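Local coordinates for protein EDTA monooxygenase (PDB 5DQP) that probably works as an FMN-dependent monooxygenase that uses reduced flavin and molecular oxygen to oxidise EDTA in an EDTA-degrading bacterium, at residues N37-R40 and S41-A45; G240-F243 and V244-R248; I370-Q374 and D375-D379; E393-V396 and D397-P401. All coordinates share one frame; numbering follows the deposited sequence.

Contact 1. Residues N37-R40 and S41-A45; sequences NYIR and SAEIA
Ile39 and Glu43 meet one turn apart on helix 35-47. Their side chains run alongside each other and point the same way. The apolar touch is between methyl CG2 of Ile39 and methylene CG of Glu43, 4.1 Å apart. CG of Glu43 stands beside its own backbone N (chi1 -78°), which keeps it against the preceding turn. The chain then bends and carries the carboxylate off, where OE2 makes a long, weak ion pair with Arg46. Ile44 leans back in a similar way. Its CG1 rests 3.3 Å from Arg40 O. Its terminal CD1 lies 4.3 Å from CG of Arg40, whose chain runs out extended from there.

The backbone adds three i to i+4 hydrogen bonds. Ala42 N binds Tyr38 O at 2.8 Å. Glu43 N binds Ile39 O, also at 2.8 Å, with an N-H...O angle of 164°. Ile44 N reaches Arg40 O at 3.0 Å. This helix lies between strand 7-11 and strand 52-55, which pair in parallel. It is thus the helix of a beta-alpha-beta crossover in the TIM-barrel fold of luciferase-like monooxygenases.

Two faces of the helix pack on other helices. Tyr38 and Ala42 touch Ile82 of helix 75-85, and Ile44 touches Glu393 and Val396 of helix 390-405.

Polar groups cluster near Tyr38. The amide ND2 of Asn37 sits over the centre of the Tyr38 ring, 3.6 Å above its plane. The same ND2 makes a weak hydrogen bond to Ser14 O, and Tyr38 OH is hydrogen-bonded to Ile32 O.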
loop_
_atom_site.group_PDB
_atom_site.type_symbol
_atom_site.label_atom_id
_atom_site.label_comp_id
_atom_site.label_asym_id
_atom_site.label_seq_id
_atom_site.Cartn_x
_atom_site.Cartn_y
_atom_site.Cartn_z
ATOM N N ASN A 37 -11.902 -7.209 9.894
ATOM C CA ASN A 37 -13.097 -7.088 9.067
ATOM C C ASN A 37 -12.812 -7.518 7.631
ATOM O O ASN A 37 -13.655 -8.140 6.984
ATOM C CB ASN A 37 -13.611 -5.647 9.105
ATOM C CG ASN A 37 -14.868 -5.440 8.274
ATOM O OD1 ASN A 37 -15.944 -5.903 8.642
ATOM N ND2 ASN A 37 -14.741 -4.703 7.158
ATOM N N TYR A 38 -11.644 -7.170 7.102
ATOM C CA TYR A 38 -11.332 -7.542 5.725
ATOM C C TYR A 38 -10.780 -8.954 5.635
ATOM O O TYR A 38 -11.057 -9.657 4.661
ATOM C CB TYR A 38 -10.362 -6.521 5.120
ATOM C CG TYR A 38 -10.975 -5.144 5.214
ATOM C CD1 TYR A 38 -11.852 -4.689 4.225
ATOM C CD2 TYR A 38 -10.730 -4.331 6.310
ATOM C CE1 TYR A 38 -12.462 -3.456 4.320
ATOM C CE2 TYR A 38 -11.324 -3.081 6.421
ATOM C CZ TYR A 38 -12.207 -2.656 5.423
ATOM O OH TYR A 38 -12.817 -1.426 5.520
ATOM N N ILE A 39 -10.025 -9.395 6.644
ATOM C CA ILE A 39 -9.576 -10.784 6.657
ATOM C C ILE A 39 -10.781 -11.708 6.608
ATOM O O ILE A 39 -10.815 -12.673 5.834
ATOM C CB ILE A 39 -8.704 -11.079 7.895
ATOM C CG1 ILE A 39 -7.491 -10.148 7.969
ATOM C CG2 ILE A 39 -8.248 -12.550 7.892
ATOM C CD1 ILE A 39 -6.615 -10.184 6.750
ATOM N N ARG A 40 -11.778 -11.438 7.460
ATOM C CA ARG A 40 -12.971 -12.270 7.489
ATOM C C ARG A 40 -13.585 -12.386 6.097
ATOM O O ARG A 40 -13.904 -13.488 5.634
ATOM C CB ARG A 40 -13.973 -11.711 8.499
ATOM C CG ARG A 40 -15.258 -12.548 8.683
ATOM C CD ARG A 40 -15.900 -12.249 10.073
ATOM N NE ARG A 40 -17.318 -12.611 10.169
ATOM C CZ ARG A 40 -18.105 -12.326 11.211
ATOM N NH1 ARG A 40 -17.621 -11.672 12.269
ATOM N NH2 ARG A 40 -19.392 -12.687 11.195
ATOM N N SER A 41 -13.721 -11.259 5.395
ATOM C CA SER A 41 -14.336 -11.313 4.074
ATOM C C SER A 41 -13.435 -12.000 3.067
ATOM O O SER A 41 -13.922 -12.713 2.179
ATOM C CB SER A 41 -14.677 -9.910 3.585
ATOM O OG SER A 41 -15.848 -9.479 4.219
ATOM N N ALA A 42 -12.116 -11.777 3.159
ATOM C CA ALA A 42 -11.245 -12.398 2.166
ATOM C C ALA A 42 -11.168 -13.905 2.382
ATOM O O ALA A 42 -11.073 -14.660 1.411
ATOM C CB ALA A 42 -9.845 -11.763 2.192
ATOM N N GLU A 43 -11.209 -14.353 3.644
ATOM C CA GLU A 43 -11.225 -15.788 3.941
ATOM C C GLU A 43 -12.547 -16.438 3.519
ATOM O O GLU A 43 -12.567 -17.614 3.138
ATOM C CB GLU A 43 -10.961 -16.028 5.432
ATOM C CG GLU A 43 -9.485 -15.904 5.901
ATOM C CD GLU A 43 -8.558 -17.101 5.516
ATOM O OE1 GLU A 43 -7.387 -17.106 5.977
ATOM O OE2 GLU A 43 -8.975 -18.026 4.764
ATOM N N ILE A 44 -13.662 -15.704 3.577
ATOM C CA ILE A 44 -14.903 -16.231 3.013
ATOM C C ILE A 44 -14.774 -16.399 1.499
ATOM O O ILE A 44 -15.145 -17.437 0.942
ATOM C CB ILE A 44 -16.093 -15.332 3.394
ATOM C CG1 ILE A 44 -16.439 -15.518 4.878
ATOM C CG2 ILE A 44 -17.314 -15.606 2.487
ATOM C CD1 ILE A 44 -17.349 -14.400 5.419
ATOM N N ALA A 45 -14.249 -15.385 0.805
ATOM C CA ALA A 45 -14.078 -15.516 -0.641
ATOM C C ALA A 45 -13.097 -16.638 -0.976
ATOM O O ALA A 45 -13.293 -17.378 -1.948
ATOM C CB ALA A 45 -13.616 -14.179 -1.238
#

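Contact 2. Residues G240-F243 and V244-R248; sequences GRRF and VAEAR
Arg242 and Glu246 lie side by side on helix 237-253 and point the same way. This helix joins strand 229-233 to strand 262-271 in a beta-alpha-beta unit of the barrel. The two residues touch through the aliphatic part of the arginine: OE1 of Glu246 is 3.3 Å from CG of Arg242. The charged ends do not pair. Arg242 NE stays 5.2 Å from Glu246 OE1, and the guanidinium and carboxylate planes are turned 56° apart. The arginine bends at an almost eclipsed chi3 of -14°, which carries the guanidinium away. The opposite charges probably still attract each other over this distance.

Phe243 leaves another side of the helix. CG is anti to its backbone N (chi1 -178°), which starts the ring beside the carbonyl carbon. There it meets Val244 N obliquely, with CG 3.8 Å from that nitrogen. Beyond this, the ring packs on Ile230, Ala232 and Val263 of the two flanking strands, and a bound polyether molecule lies close to it.

Val244 is the buried residue here. Its CG2 rests 3.4 Å from Gly240 O, the carbonyl that also accepts the hydrogen bond from Val244 N. Three further i to i+4 bonds follow, from Ala245, Glu246 and Ala247 to Arg241, Arg242 and Phe243. The other methyl of Val244 faces forward along the helix to Arg248, whose guanidinium makes salt bridges to Glu376 and Asp379. There CG1 of Val244 sits 3.4 Å above the guanidinium plane, offset toward its rim.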
loop_
_atom_site.group_PDB
_atom_site.type_symbol
_atom_site.label_atom_id
_atom_site.label_comp_id
_atom_site.label_asym_id
_atom_site.label_seq_id
_atom_site.Cartn_x
_atom_site.Cartn_y
_atom_site.Cartn_z
ATOM N N GLY A 240 -24.989 -6.902 -23.392
ATOM C CA GLY A 240 -23.845 -7.574 -22.795
ATOM C C GLY A 240 -23.016 -8.313 -23.829
ATOM O O GLY A 240 -21.788 -8.222 -23.839
ATOM N N ARG A 241 -23.685 -9.082 -24.696
ATOM C CA ARG A 241 -22.989 -9.820 -25.745
ATOM C C ARG A 241 -22.297 -8.877 -26.716
ATOM O O ARG A 241 -21.156 -9.125 -27.126
ATOM C CB ARG A 241 -23.975 -10.722 -26.484
ATOM C CG ARG A 241 -24.298 -12.013 -25.746
ATOM C CD ARG A 241 -25.599 -12.638 -26.233
ATOM N NE ARG A 241 -25.737 -12.545 -27.683
ATOM C CZ ARG A 241 -25.373 -13.502 -28.530
ATOM N NH1 ARG A 241 -24.854 -14.635 -28.069
ATOM N NH2 ARG A 241 -25.532 -13.328 -29.837
ATOM N N ARG A 242 -22.985 -7.805 -27.110
ATOM C CA ARG A 242 -22.390 -6.771 -27.947
ATOM C C ARG A 242 -21.109 -6.227 -27.324
ATOM O O ARG A 242 -20.083 -6.068 -28.001
ATOM C CB ARG A 242 -23.416 -5.650 -28.147
ATOM C CG ARG A 242 -22.992 -4.533 -29.112
ATOM C CD ARG A 242 -24.056 -3.406 -29.253
ATOM N NE ARG A 242 -25.383 -3.750 -28.722
ATOM C CZ ARG A 242 -26.257 -4.545 -29.339
ATOM N NH1 ARG A 242 -25.939 -5.090 -30.511
ATOM N NH2 ARG A 242 -27.445 -4.806 -28.779
ATOM N N PHE A 243 -21.157 -5.913 -26.028
ATOM C CA PHE A 243 -20.012 -5.282 -25.382
ATOM C C PHE A 243 -18.818 -6.234 -25.341
ATOM O O PHE A 243 -17.693 -5.830 -25.644
ATOM C CB PHE A 243 -20.402 -4.808 -23.984
ATOM C CG PHE A 243 -19.303 -4.113 -23.256
ATOM C CD1 PHE A 243 -19.094 -2.747 -23.428
ATOM C CD2 PHE A 243 -18.473 -4.816 -22.397
ATOM C CE1 PHE A 243 -18.068 -2.088 -22.766
ATOM C CE2 PHE A 243 -17.438 -4.164 -21.718
ATOM C CZ PHE A 243 -17.240 -2.791 -21.899
ATOM N N VAL A 244 -19.057 -7.513 -25.026
ATOM C CA VAL A 244 -17.991 -8.515 -25.050
ATOM C C VAL A 244 -17.403 -8.630 -26.450
ATOM O O VAL A 244 -16.181 -8.613 -26.627
ATOM C CB VAL A 244 -18.514 -9.879 -24.556
ATOM C CG1 VAL A 244 -17.483 -10.990 -24.835
ATOM C CG2 VAL A 244 -18.893 -9.826 -23.079
ATOM N N ALA A 245 -18.263 -8.768 -27.467
ATOM C CA ALA A 245 -17.756 -8.943 -28.824
ATOM C C ALA A 245 -16.895 -7.755 -29.244
ATOM O O ALA A 245 -15.834 -7.939 -29.849
ATOM C CB ALA A 245 -18.909 -9.142 -29.810
ATOM N N GLU A 246 -17.348 -6.531 -28.944
ATOM C CA GLU A 246 -16.587 -5.320 -29.267
ATOM C C GLU A 246 -15.308 -5.190 -28.450
ATOM O O GLU A 246 -14.323 -4.635 -28.950
ATOM C CB GLU A 246 -17.437 -4.063 -29.045
ATOM C CG GLU A 246 -18.619 -3.929 -30.002
ATOM C CD GLU A 246 -19.433 -2.666 -29.765
ATOM O OE1 GLU A 246 -20.570 -2.589 -30.282
ATOM O OE2 GLU A 246 -18.937 -1.752 -29.064
ATOM N N ALA A 247 -15.299 -5.658 -27.199
ATOM C CA ALA A 247 -14.058 -5.652 -26.423
ATOM C C ALA A 247 -13.041 -6.590 -27.049
ATOM O O ALA A 247 -11.873 -6.227 -27.242
ATOM C CB ALA A 247 -14.324 -6.048 -24.966
ATOM N N ARG A 248 -13.471 -7.808 -27.371
ATOM C CA ARG A 248 -12.552 -8.771 -27.964
ATOM C C ARG A 248 -12.036 -8.278 -29.303
ATOM O O ARG A 248 -10.858 -8.461 -29.624
ATOM C CB ARG A 248 -13.239 -10.118 -28.151
ATOM C CG ARG A 248 -13.584 -10.764 -26.856
ATOM C CD ARG A 248 -14.286 -12.067 -27.103
ATOM N NE ARG A 248 -14.631 -12.730 -25.856
ATOM C CZ ARG A 248 -15.306 -13.874 -25.794
ATOM N NH1 ARG A 248 -15.680 -14.474 -26.916
ATOM N NH2 ARG A 248 -15.612 -14.414 -24.618
#

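Contact 3. Residues I370-Q374 and D375-D379; sequences IDWWQ and DEAAD
Trp372 carries its CG beside the backbone N (chi1 -85°), and this swings the indole onto Ala377. Trp373 does the reverse, with CG anti to the backbone N (chi1 167°), which sends its ring edge to Asp379. CE3 of Trp372 lies 3.5 Å from CB of Ala377, an oblique approach to the ring. Ala378 CB stands at the edge of the same indole.

At Trp373 a water bridges the two segments. It lies in the indole plane, accepts from NE1 of Trp373 at 3.1 Å and donates to Asp379 O at 2.8 Å. Arg4 makes a cation-pi contact with this ring.

The carboxylates of Asp371 and Asp375 cross with planes 75° apart, and OD1 of Asp371 is 3.4 Å from OD2 of Asp375. Lys237, in long, weak ion pairs with both, probably eases the repulsion. With an alanine in place of Asp375, Lys237 would probably lose one of its two weak acidic mates.

Glu376, at positive phi, turns the chain. Its N binds Trp373 O at 3.2 Å from above the carbonyl plane. Ala377 N reaches back to Trp372 O at 2.9 Å. These two backbone bonds, the shorter loop within the longer, make a Schellman motif, which ends helix 362-374 and leads the chain into barrel strand 380-383.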
loop_
_atom_site.group_PDB
_atom_site.type_symbol
_atom_site.label_atom_id
_atom_site.label_comp_id
_atom_site.label_asym_id
_atom_site.label_seq_id
_atom_site.Cartn_x
_atom_site.Cartn_y
_atom_site.Cartn_z
ATOM N N ILE A 370 -25.228 -18.209 -15.078
ATOM C CA ILE A 370 -24.890 -19.205 -16.091
ATOM C C ILE A 370 -25.493 -18.813 -17.426
ATOM O O ILE A 370 -24.901 -19.050 -18.488
ATOM C CB ILE A 370 -25.381 -20.600 -15.668
ATOM C CG1 ILE A 370 -24.647 -21.095 -14.413
ATOM C CG2 ILE A 370 -25.248 -21.587 -16.842
ATOM C CD1 ILE A 370 -25.144 -22.476 -13.893
ATOM N N ASP A 371 -26.684 -18.218 -17.398
ATOM C CA ASP A 371 -27.313 -17.782 -18.634
ATOM C C ASP A 371 -26.447 -16.755 -19.348
ATOM O O ASP A 371 -26.165 -16.884 -20.548
ATOM C CB ASP A 371 -28.703 -17.203 -18.349
ATOM C CG ASP A 371 -29.464 -16.887 -19.645
ATOM O OD1 ASP A 371 -29.381 -17.716 -20.579
ATOM O OD2 ASP A 371 -30.101 -15.818 -19.758
ATOM N N TRP A 372 -25.994 -15.729 -18.620
ATOM C CA TRP A 372 -25.136 -14.722 -19.240
ATOM C C TRP A 372 -23.823 -15.330 -19.697
ATOM O O TRP A 372 -23.367 -15.090 -20.826
ATOM C CB TRP A 372 -24.858 -13.577 -18.272
ATOM C CG TRP A 372 -25.918 -12.510 -18.260
ATOM C CD1 TRP A 372 -27.244 -12.677 -17.992
ATOM C CD2 TRP A 372 -25.723 -11.107 -18.473
ATOM N NE1 TRP A 372 -27.891 -11.462 -18.022
ATOM C CE2 TRP A 372 -26.982 -10.483 -18.321
ATOM C CE3 TRP A 372 -24.614 -10.321 -18.788
ATOM C CZ2 TRP A 372 -27.156 -9.108 -18.463
ATOM C CZ3 TRP A 372 -24.781 -8.955 -18.933
ATOM C CH2 TRP A 372 -26.049 -8.358 -18.768
ATOM N N TRP A 373 -23.194 -16.116 -18.813
ATOM C CA TRP A 373 -21.842 -16.603 -19.062
ATOM C C TRP A 373 -21.778 -17.470 -20.310
ATOM O O TRP A 373 -20.866 -17.316 -21.136
ATOM C CB TRP A 373 -21.330 -17.382 -17.844
ATOM C CG TRP A 373 -20.075 -18.184 -18.133
ATOM C CD1 TRP A 373 -18.792 -17.716 -18.219
ATOM C CD2 TRP A 373 -19.999 -19.589 -18.354
ATOM N NE1 TRP A 373 -17.926 -18.742 -18.491
ATOM C CE2 TRP A 373 -18.642 -19.905 -18.577
ATOM C CE3 TRP A 373 -20.952 -20.619 -18.388
ATOM C CZ2 TRP A 373 -18.215 -21.197 -18.847
ATOM C CZ3 TRP A 373 -20.527 -21.894 -18.656
ATOM C CH2 TRP A 373 -19.169 -22.181 -18.857
ATOM N N GLN A 374 -22.748 -18.377 -20.474
ATOM C CA GLN A 374 -22.707 -19.317 -21.589
ATOM C C GLN A 374 -23.071 -18.667 -22.917
ATOM O O GLN A 374 -22.586 -19.092 -23.969
ATOM C CB GLN A 374 -23.647 -20.492 -21.325
ATOM C CG GLN A 374 -23.227 -21.738 -22.053
ATOM C CD GLN A 374 -24.038 -22.910 -21.614
ATOM O OE1 GLN A 374 -25.252 -22.932 -21.805
ATOM N NE2 GLN A 374 -23.385 -23.897 -21.004
ATOM N N ASP A 375 -23.935 -17.673 -22.895
ATOM C CA ASP A 375 -24.257 -16.922 -24.088
ATOM C C ASP A 375 -23.228 -15.829 -24.366
ATOM O O ASP A 375 -23.458 -14.969 -25.223
ATOM C CB ASP A 375 -25.671 -16.341 -23.958
ATOM C CG ASP A 375 -26.756 -17.424 -24.027
ATOM O OD1 ASP A 375 -26.450 -18.535 -24.520
ATOM O OD2 ASP A 375 -27.904 -17.180 -23.601
ATOM N N GLU A 376 -22.126 -15.823 -23.615
ATOM C CA GLU A 376 -21.010 -14.926 -23.870
ATOM C C GLU A 376 -21.397 -13.466 -23.709
ATOM O O GLU A 376 -20.879 -12.594 -24.417
ATOM C CB GLU A 376 -20.436 -15.167 -25.261
ATOM C CG GLU A 376 -20.269 -16.647 -25.588
ATOM C CD GLU A 376 -18.832 -17.137 -25.485
ATOM O OE1 GLU A 376 -18.641 -18.347 -25.220
ATOM O OE2 GLU A 376 -17.895 -16.327 -25.676
ATOM N N ALA A 377 -22.341 -13.184 -22.815
ATOM C CA ALA A 377 -22.548 -11.817 -22.369
ATOM C C ALA A 377 -21.625 -11.458 -21.218
ATOM O O ALA A 377 -21.686 -10.330 -20.716
ATOM C CB ALA A 377 -24.003 -11.600 -21.956
ATOM N N ALA A 378 -20.760 -12.386 -20.814
ATOM C CA ALA A 378 -19.885 -12.235 -19.656
ATOM C C ALA A 378 -18.861 -13.359 -19.673
ATOM O O ALA A 378 -19.175 -14.480 -20.075
ATOM C CB ALA A 378 -20.700 -12.298 -18.360
ATOM N N ASP A 379 -17.639 -13.059 -19.231
ATOM C CA ASP A 379 -16.699 -14.122 -18.891
ATOM C C ASP A 379 -16.732 -14.486 -17.405
ATOM O O ASP A 379 -16.050 -15.433 -16.993
ATOM C CB ASP A 379 -15.275 -13.721 -19.306
ATOM C CG ASP A 379 -15.190 -13.360 -20.792
ATOM O OD1 ASP A 379 -15.280 -14.290 -21.626
ATOM O OD2 ASP A 379 -15.072 -12.154 -21.131
HETATM O O HOH W 1 -15.242 -17.314 -18.849
#

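Contact 4. Residues E393-V396 and D397-P401; sequences EIFV and DQVVP
Phe395 and Val399 form the tight part of this turn of helix 390-405. CB of Val399 sits over the centre of the Phe395 ring, 3.8 Å from the centroid, in a CH-pi contact. Its CG1 comes down on the same face, 3.6 Å from CZ. The Val400 side chain crosses that of Phe395 at about a right angle, and its CG2 meets the ring obliquely, 3.7 Å from CE1. Phe395 CG is anti to the backbone N (chi1 -171°), which lays the ring along the next turn. Leu369 and Ile271 also touch it. Were Phe395 an alanine, the methyls of Val399 and Val400 would probably lose their flat partner and a gap would open toward Leu369.

The backbone departs from regular helix at the same place. Phe395 O accepts from Val399 N at 2.8 Å and from Val400 N at 3.1 Å. The second bond marks a wider pi-type turn. Pro401 has no N-H to give, and its CD instead lies 3.3 Å from Val396 O, where the helix kinks.

The other side is looser and polar. Glu393 and Asp397 lie side by side, their carboxylate planes 85° apart. A water donates to Glu393 OE2 and to Asp397 OD2, each at 2.6 Å. Asp397 OD1 has a salt bridge to Arg47. The two acids are thus not left face to face: water and arginine probably offset their like charges, while the buried side is held by apolar contact.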
loop_
_atom_site.group_PDB
_atom_site.type_symbol
_atom_site.label_atom_id
_atom_site.label_comp_id
_atom_site.label_asym_id
_atom_site.label_seq_id
_atom_site.Cartn_x
_atom_site.Cartn_y
_atom_site.Cartn_z
ATOM N N GLU A 393 -20.980 -14.052 2.506
ATOM C CA GLU A 393 -21.055 -15.390 3.090
ATOM C C GLU A 393 -22.229 -16.181 2.497
ATOM O O GLU A 393 -22.089 -17.362 2.140
ATOM C CB GLU A 393 -21.151 -15.250 4.617
ATOM C CG GLU A 393 -21.052 -16.537 5.438
ATOM C CD GLU A 393 -20.850 -16.268 6.945
ATOM O OE1 GLU A 393 -20.651 -15.089 7.357
ATOM O OE2 GLU A 393 -20.895 -17.249 7.725
ATOM N N ILE A 394 -23.383 -15.529 2.345
ATOM C CA ILE A 394 -24.530 -16.155 1.683
ATOM C C ILE A 394 -24.183 -16.536 0.248
ATOM O O ILE A 394 -24.508 -17.636 -0.213
ATOM C CB ILE A 394 -25.747 -15.209 1.721
ATOM C CG1 ILE A 394 -26.151 -14.911 3.162
ATOM C CG2 ILE A 394 -26.942 -15.805 0.956
ATOM C CD1 ILE A 394 -26.569 -16.136 3.940
ATOM N N PHE A 395 -23.600 -15.603 -0.514
ATOM C CA PHE A 395 -23.243 -15.928 -1.890
ATOM C C PHE A 395 -22.297 -17.132 -1.940
ATOM O O PHE A 395 -22.539 -18.104 -2.666
ATOM C CB PHE A 395 -22.621 -14.712 -2.580
ATOM C CG PHE A 395 -22.431 -14.907 -4.050
ATOM C CD1 PHE A 395 -21.311 -15.566 -4.531
ATOM C CD2 PHE A 395 -23.401 -14.485 -4.950
ATOM C CE1 PHE A 395 -21.133 -15.785 -5.883
ATOM C CE2 PHE A 395 -23.237 -14.681 -6.294
ATOM C CZ PHE A 395 -22.091 -15.340 -6.768
ATOM N N VAL A 396 -21.238 -17.111 -1.133
ATOM C CA VAL A 396 -20.260 -18.201 -1.156
ATOM C C VAL A 396 -20.861 -19.514 -0.639
ATOM O O VAL A 396 -20.512 -20.604 -1.112
ATOM C CB VAL A 396 -19.011 -17.804 -0.342
ATOM C CG1 VAL A 396 -18.217 -19.060 0.049
ATOM C CG2 VAL A 396 -18.137 -16.809 -1.112
ATOM N N ASP A 397 -21.727 -19.446 0.370
ATOM C CA ASP A 397 -22.290 -20.667 0.930
ATOM C C ASP A 397 -23.360 -21.280 0.039
ATOM O O ASP A 397 -23.570 -22.490 0.082
ATOM C CB ASP A 397 -22.939 -20.411 2.294
ATOM C CG ASP A 397 -21.934 -20.147 3.409
ATOM O OD1 ASP A 397 -20.730 -20.461 3.230
ATOM O OD2 ASP A 397 -22.384 -19.642 4.476
ATOM N N GLN A 398 -24.092 -20.473 -0.720
ATOM C CA GLN A 398 -25.288 -20.985 -1.377
ATOM C C GLN A 398 -25.297 -20.823 -2.888
ATOM O O GLN A 398 -25.934 -21.620 -3.559
ATOM C CB GLN A 398 -26.537 -20.327 -0.771
ATOM C CG GLN A 398 -26.572 -20.557 0.760
ATOM C CD GLN A 398 -27.744 -19.902 1.463
ATOM O OE1 GLN A 398 -28.875 -19.970 0.988
ATOM N NE2 GLN A 398 -27.481 -19.286 2.621
ATOM N N VAL A 399 -24.618 -19.832 -3.446
ATOM C CA VAL A 399 -24.585 -19.702 -4.902
ATOM C C VAL A 399 -23.399 -20.453 -5.493
ATOM O O VAL A 399 -23.548 -21.268 -6.405
ATOM C CB VAL A 399 -24.562 -18.208 -5.303
ATOM C CG1 VAL A 399 -24.382 -18.061 -6.833
ATOM C CG2 VAL A 399 -25.829 -17.479 -4.810
ATOM N N VAL A 400 -22.198 -20.201 -4.963
ATOM C CA VAL A 400 -21.003 -20.865 -5.469
ATOM C C VAL A 400 -21.165 -22.391 -5.565
ATOM O O VAL A 400 -20.838 -22.955 -6.615
ATOM C CB VAL A 400 -19.777 -20.422 -4.668
ATOM C CG1 VAL A 400 -18.580 -21.354 -4.867
ATOM C CG2 VAL A 400 -19.418 -18.975 -5.073
ATOM N N PRO A 401 -21.638 -23.102 -4.542
ATOM C CA PRO A 401 -21.740 -24.563 -4.687
ATOM C C PRO A 401 -22.677 -24.992 -5.821
ATOM O O PRO A 401 -22.443 -26.036 -6.447
ATOM C CB PRO A 401 -22.243 -25.007 -3.311
ATOM C CG PRO A 401 -21.787 -23.908 -2.386
ATOM C CD PRO A 401 -22.014 -22.673 -3.176
HETATM O O HOH W 2 -20.988 -19.551 6.612
#

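All four contacts are local, each within a helix or at its end, on the outside of the barrel. Contact 1 is buried, contact 2 lies largely at the surface, and contacts 3 and 4 are partly buried. They form two pairs. Contacts 1 and 4 join helices 35-47 and 390-405 by plain packing. Contacts 2 and 3 join helix 237-253 to the end of helix 362-374 by salt bridges as well as packing. Contacts 1 and 2 keep regular helical bonding and lie on opposite sides of the chain's centre. Contact 4 widens its helix, and only contact 3 ends one.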